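Local coordinates for protein putative angiotensinogen (Lampetra fluviatilis, PDB 5INW) that binds heparin, which promotes its inhibition of thrombin through a template mechanism, as a member of the serpin family, at residues I246-S251 with E404-K409; P277-R282 with L347-F352. The protein carries 1 engineered substitution. All coordinates share one frame; numbering follows the deposited sequence.

Interaction 1 of 2, residues I246-S251 with E404-K409; sequences IYFKGS and EGTEAK
Glu404 meets Ser251 through its backbone, its carbonyl O making a CA-H...O contact of 3.2 Å with Ser251 CA, while its carboxylate forms a salt bridge with Lys255. Gly405 comes next, opposite Ser251, where a CB would strike both Gly250 O and the preceding carbonyl O, so only glycine fits comfortably. Thr406 exchanges two backbone hydrogen bonds with Gly250, both 3.0 Å N to O. With its CG2 anti to the backbone N, Thr406 sets that methyl in plane at the edge of the Phe248 ring, 3.9 Å from CE2, and its OG1 is hydrogen-bonded to Tyr302 OH. On the other face of the sheet Glu407 takes the Tyr247 hydroxyl: OH donates to OE1 over 2.9 Å, arriving 43° out of the carboxylate plane, and the ring is turned 69° from that plane. The CG of Glu407 packs 4.0 Å from Lys249 CG. Ala408 bonds to Phe248, N to Phe248 O 2.9 Å and O to Phe248 N 2.8 Å, its CB at the ring edge. Lys409 runs alongside Tyr247, CG near CD1, and bends back so that NZ makes a weak 3.4 Å salt bridge to Glu407 OE2. The pairing is that of a cleaved serpin, its reactive loop inserted as a strand of sheet A: backbone bonds and small residues seat the hinge, and one carboxylate serves both a phenol and an ammonium.

Interaction 2 of 2, residues P277-R282 with L347-F352; sequences PTMHQR and LSLPKF
From Lys351 N on Pro277 O to Leu347 N on Gln281 O, five backbone hydrogen bonds join two antiparallel strands whose directions differ by 152°. The bond from Met279 N to Leu349 O, 2.8 Å, comes in 47° above the carbonyl plane, whereas Leu347 N meets Gln281 O almost head-on at 2.9 Å. Met279 carries most of the apolar contact. Its CG lies anti to the carbonyl carbon (chi1 -59°) and the thioether bends at its last torsion, which puts CE 4.0 Å from Leu349 CD2 and 3.7 Å from Pro350 O. Farther back along the chain, Met279 CG rests 4.0 Å from Lys351 CB, the two side chains crossing at about a right angle. Phe256 packs on this same group, against Met279, Leu349 and Gln281, and Gln281 lies beside Leu347, pointing the same way. An alanine in place of Met279 would probably open a gap between Leu349 and Lys351 and leave Phe256 and Val401 with less to pack on. Across the sheet Thr278 gives OG1 to Val276 O and rests CG2 on the backbone of Leu349, 3.8 Å from its N. Beyond it the His280 ring sits near Ser348, CE1 4.0 Å from CB, in van der Waals contact. Pro277 finishes the end with CG against Lys351 O. Here, then, two strands of serpin sheet C are held by backbone bonds and flanked by a largely apolar face built round a thioether, with Gln281 at its end, and a mainly polar one.

Interaction 2 is nested in the chain between the two segments of interaction 1; their centres lie about 17 Å apart, and the nearest atoms, about 6 Å apart, do not touch. The connection runs through strand 389-401, which pairs with both 345-359 and 405-417: Val401 touches Met279, Phe352 and Thr406, and Phe352 shares a backbone bond with it. Interaction 1 thus lies in sheet A and includes the start of the inserted reactive loop, while interaction 2 lies in sheet C, where strand 345-359 leaves to enter sheet A. The C-terminal peptide chain reaches both: its Phe26 packs on Phe248 and Ala408, and one of its strands runs parallel beside Leu347 and Ser348.

Interaction 1 of 2, residues I246-S251 with E404-K409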
loop_
_atom_site.group_PDB
_atom_site.type_symbol
_atom_site.label_atom_id
_atom_site.label_comp_id
_atom_site.label_asym_id
_atom_site.label_seq_id
_atom_site.Cartn_x
_atom_site.Cartn_y
_atom_site.Cartn_z
ATOM N N ILE A 246 -7.352 3.793 0.022
ATOM C CA ILE A 246 -6.889 3.903 1.381
ATOM C C ILE A 246 -6.139 5.208 1.509
ATOM O O ILE A 246 -5.319 5.563 0.654
ATOM C CB ILE A 246 -6.082 2.673 1.687
ATOM C CG1 ILE A 246 -5.454 2.708 3.037
ATOM C CG2 ILE A 246 -4.992 2.473 0.653
ATOM C CD1 ILE A 246 -4.997 1.295 3.352
ATOM N N TYR A 247 -6.471 5.930 2.568
ATOM C CA TYR A 247 -5.966 7.250 2.841
ATOM C C TYR A 247 -5.456 7.288 4.258
ATOM O O TYR A 247 -6.211 6.932 5.166
ATOM C CB TYR A 247 -7.083 8.273 2.725
ATOM C CG TYR A 247 -6.663 9.666 3.143
ATOM C CD1 TYR A 247 -6.038 10.482 2.255
ATOM C CD2 TYR A 247 -6.869 10.144 4.455
ATOM C CE1 TYR A 247 -5.644 11.749 2.617
ATOM C CE2 TYR A 247 -6.459 11.408 4.849
ATOM C CZ TYR A 247 -5.841 12.217 3.910
ATOM O OH TYR A 247 -5.402 13.515 4.168
ATOM N N PHE A 248 -4.215 7.760 4.432
ATOM C CA PHE A 248 -3.589 7.953 5.734
ATOM C C PHE A 248 -3.101 9.386 5.898
ATOM O O PHE A 248 -2.453 9.927 4.985
ATOM C CB PHE A 248 -2.391 7.004 5.834
ATOM C CG PHE A 248 -1.388 7.363 6.903
ATOM C CD1 PHE A 248 -1.658 7.102 8.239
ATOM C CD2 PHE A 248 -0.169 7.913 6.567
ATOM C CE1 PHE A 248 -0.753 7.423 9.220
ATOM C CE2 PHE A 248 0.757 8.238 7.548
ATOM C CZ PHE A 248 0.472 7.972 8.873
ATOM N N LYS A 249 -3.403 10.018 7.036
ATOM C CA LYS A 249 -2.772 11.304 7.355
ATOM C C LYS A 249 -2.419 11.371 8.812
ATOM O O LYS A 249 -3.295 11.476 9.661
ATOM C CB LYS A 249 -3.625 12.502 6.985
ATOM C CG LYS A 249 -2.901 13.838 7.142
ATOM C CD LYS A 249 -3.809 14.970 6.705
ATOM C CE LYS A 249 -3.222 16.307 7.073
ATOM N NZ LYS A 249 -4.261 17.357 6.942
ATOM N N GLY A 250 -1.113 11.321 9.073
ATOM C CA GLY A 250 -0.578 11.293 10.410
ATOM C C GLY A 250 0.303 12.480 10.704
ATOM O O GLY A 250 1.181 12.822 9.952
ATOM N N SER A 251 0.037 13.113 11.825
ATOM C CA SER A 251 0.926 14.172 12.367
ATOM C C SER A 251 2.087 13.527 13.068
ATOM O O SER A 251 1.880 12.542 13.823
ATOM C CB SER A 251 0.187 15.038 13.362
ATOM O OG SER A 251 -0.491 16.006 12.667
ATOM N N GLU A 404 4.618 18.862 9.219
ATOM C CA GLU A 404 3.515 18.386 10.091
ATOM C C GLU A 404 3.497 16.871 10.200
ATOM O O GLU A 404 3.027 16.312 11.205
ATOM C CB GLU A 404 2.109 18.798 9.605
ATOM C CG GLU A 404 1.918 20.275 9.269
ATOM C CD GLU A 404 2.002 21.284 10.456
ATOM O OE1 GLU A 404 2.512 22.424 10.239
ATOM O OE2 GLU A 404 1.558 20.988 11.596
ATOM N N GLY A 405 3.908 16.198 9.140
ATOM C CA GLY A 405 3.578 14.814 9.065
ATOM C C GLY A 405 3.597 14.239 7.679
ATOM O O GLY A 405 4.359 14.683 6.833
ATOM N N THR A 406 2.820 13.182 7.501
ATOM C CA THR A 406 2.836 12.430 6.304
ATOM C C THR A 406 1.399 12.261 5.821
ATOM O O THR A 406 0.517 11.998 6.639
ATOM C CB THR A 406 3.452 11.036 6.555
ATOM O OG1 THR A 406 4.811 11.166 6.982
ATOM C CG2 THR A 406 3.381 10.172 5.319
ATOM N N GLU A 407 1.181 12.433 4.512
ATOM C CA GLU A 407 -0.087 12.174 3.880
ATOM C C GLU A 407 0.198 11.131 2.844
ATOM O O GLU A 407 1.219 11.226 2.143
ATOM C CB GLU A 407 -0.609 13.426 3.216
ATOM C CG GLU A 407 -2.135 13.532 3.273
ATOM C CD GLU A 407 -2.759 14.375 2.169
ATOM O OE1 GLU A 407 -3.710 15.101 2.486
ATOM O OE2 GLU A 407 -2.319 14.300 0.978
ATOM N N ALA A 408 -0.634 10.088 2.784
ATOM C CA ALA A 408 -0.412 8.967 1.841
ATOM C C ALA A 408 -1.725 8.436 1.349
ATOM O O ALA A 408 -2.578 8.148 2.179
ATOM C CB ALA A 408 0.402 7.836 2.471
ATOM N N LYS A 409 -1.847 8.267 0.027
ATOM C CA LYS A 409 -3.028 7.725 -0.629
ATOM C C LYS A 409 -2.582 6.484 -1.376
ATOM O O LYS A 409 -1.484 6.470 -1.883
ATOM C CB LYS A 409 -3.529 8.697 -1.683
ATOM C CG LYS A 409 -4.234 9.922 -1.169
ATOM C CD LYS A 409 -4.281 11.056 -2.217
ATOM C CE LYS A 409 -4.253 12.440 -1.531
ATOM N NZ LYS A 409 -3.403 13.503 -2.177
#

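Interaction 2 of 2, residues P277-R282 with L347-F352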
loop_
_atom_site.group_PDB
_atom_site.type_symbol
_atom_site.label_atom_id
_atom_site.label_comp_id
_atom_site.label_asym_id
_atom_site.label_seq_id
_atom_site.Cartn_x
_atom_site.Cartn_y
_atom_site.Cartn_z
ATOM N N PRO A 277 14.756 20.325 -0.350
ATOM C CA PRO A 277 14.445 21.000 0.891
ATOM C C PRO A 277 14.409 19.960 1.970
ATOM O O PRO A 277 13.624 19.027 1.884
ATOM C CB PRO A 277 13.049 21.601 0.653
ATOM C CG PRO A 277 12.448 20.793 -0.427
ATOM C CD PRO A 277 13.616 20.367 -1.287
ATOM N N THR A 278 15.305 20.093 2.937
ATOM C CA THR A 278 15.592 19.049 3.909
ATOM C C THR A 278 15.240 19.608 5.258
ATOM O O THR A 278 15.604 20.740 5.577
ATOM C CB THR A 278 17.088 18.639 3.811
ATOM O OG1 THR A 278 17.365 18.153 2.486
ATOM C CG2 THR A 278 17.456 17.551 4.827
ATOM N N MET A 279 14.538 18.821 6.055
ATOM C CA MET A 279 14.016 19.269 7.359
ATOM C C MET A 279 14.950 18.837 8.445
ATOM O O MET A 279 15.770 17.937 8.226
ATOM C CB MET A 279 12.640 18.660 7.646
ATOM C CG MET A 279 11.598 19.015 6.594
ATOM S SD MET A 279 10.045 18.202 6.857
ATOM C CE MET A 279 10.481 16.462 6.889
ATOM N N HIS A 280 14.797 19.466 9.618
ATOM C CA HIS A 280 15.776 19.336 10.697
ATOM C C HIS A 280 15.142 19.434 12.066
ATOM O O HIS A 280 14.301 20.316 12.317
ATOM C CB HIS A 280 16.837 20.402 10.562
ATOM C CG HIS A 280 17.629 20.307 9.308
ATOM N ND1 HIS A 280 18.728 19.486 9.191
ATOM C CD2 HIS A 280 17.501 20.946 8.124
ATOM C CE1 HIS A 280 19.235 19.607 7.978
ATOM N NE2 HIS A 280 18.515 20.494 7.313
ATOM N N GLN A 281 15.558 18.521 12.947
ATOM C CA GLN A 281 15.046 18.485 14.317
ATOM C C GLN A 281 15.978 17.709 15.255
ATOM O O GLN A 281 16.744 16.787 14.874
ATOM C CB GLN A 281 13.594 17.928 14.456
ATOM C CG GLN A 281 13.430 16.432 14.203
ATOM C CD GLN A 281 12.009 15.922 14.411
ATOM O OE1 GLN A 281 11.058 16.683 14.571
ATOM N NE2 GLN A 281 11.871 14.619 14.396
ATOM N N ARG A 282 15.928 18.141 16.504
ATOM C CA ARG A 282 16.593 17.469 17.576
ATOM C C ARG A 282 15.458 16.900 18.411
ATOM O O ARG A 282 14.813 17.647 19.155
ATOM C CB ARG A 282 17.495 18.433 18.368
ATOM C CG ARG A 282 18.728 17.735 18.919
ATOM C CD ARG A 282 19.458 18.471 20.038
ATOM N NE ARG A 282 18.744 18.382 21.310
ATOM C CZ ARG A 282 19.233 18.734 22.498
ATOM N NH1 ARG A 282 20.467 19.215 22.620
ATOM N NH2 ARG A 282 18.471 18.603 23.586
ATOM N N LEU A 347 18.313 14.695 13.513
ATOM C CA LEU A 347 17.696 14.105 12.327
ATOM C C LEU A 347 17.659 15.094 11.202
ATOM O O LEU A 347 17.355 16.261 11.421
ATOM C CB LEU A 347 16.281 13.627 12.618
ATOM C CG LEU A 347 15.518 12.994 11.441
ATOM C CD1 LEU A 347 16.139 11.706 10.957
ATOM C CD2 LEU A 347 14.061 12.755 11.818
ATOM N N SER A 348 17.957 14.606 10.005
ATOM C CA SER A 348 17.857 15.361 8.746
ATOM C C SER A 348 17.016 14.504 7.766
ATOM O O SER A 348 17.376 13.351 7.498
ATOM C CB SER A 348 19.259 15.625 8.166
ATOM O OG SER A 348 20.247 15.794 9.193
ATOM N N LEU A 349 15.888 15.035 7.282
ATOM C CA LEU A 349 14.934 14.294 6.451
ATOM C C LEU A 349 14.339 15.140 5.332
ATOM O O LEU A 349 13.729 16.176 5.633
ATOM C CB LEU A 349 13.762 13.810 7.317
ATOM C CG LEU A 349 12.644 12.908 6.742
ATOM C CD1 LEU A 349 13.237 11.575 6.345
ATOM C CD2 LEU A 349 11.520 12.696 7.763
ATOM N N PRO A 350 14.412 14.659 4.058
ATOM C CA PRO A 350 13.784 15.361 2.930
ATOM C C PRO A 350 12.281 15.607 3.087
ATOM O O PRO A 350 11.598 14.834 3.741
ATOM C CB PRO A 350 14.047 14.432 1.752
ATOM C CG PRO A 350 15.310 13.724 2.101
ATOM C CD PRO A 350 15.271 13.551 3.591
ATOM N N LYS A 351 11.819 16.710 2.494
ATOM C CA LYS A 351 10.411 17.116 2.362
ATOM C C LYS A 351 10.120 16.959 0.858
ATOM O O LYS A 351 10.860 17.479 0.005
ATOM C CB LYS A 351 10.259 18.571 2.819
ATOM C CG LYS A 351 8.937 19.289 2.543
ATOM C CD LYS A 351 9.033 20.713 3.105
ATOM C CE LYS A 351 8.080 21.737 2.500
ATOM N NZ LYS A 351 6.619 21.520 2.769
ATOM N N PHE A 352 9.081 16.207 0.531
ATOM C CA PHE A 352 8.855 15.794 -0.840
ATOM C C PHE A 352 7.477 15.236 -1.015
ATOM O O PHE A 352 6.849 14.832 -0.040
ATOM C CB PHE A 352 9.847 14.709 -1.236
ATOM C CG PHE A 352 9.780 13.471 -0.375
ATOM C CD1 PHE A 352 10.475 13.407 0.809
ATOM C CD2 PHE A 352 9.025 12.373 -0.744
ATOM C CE1 PHE A 352 10.408 12.270 1.613
ATOM C CE2 PHE A 352 8.958 11.237 0.055
ATOM C CZ PHE A 352 9.662 11.186 1.232
#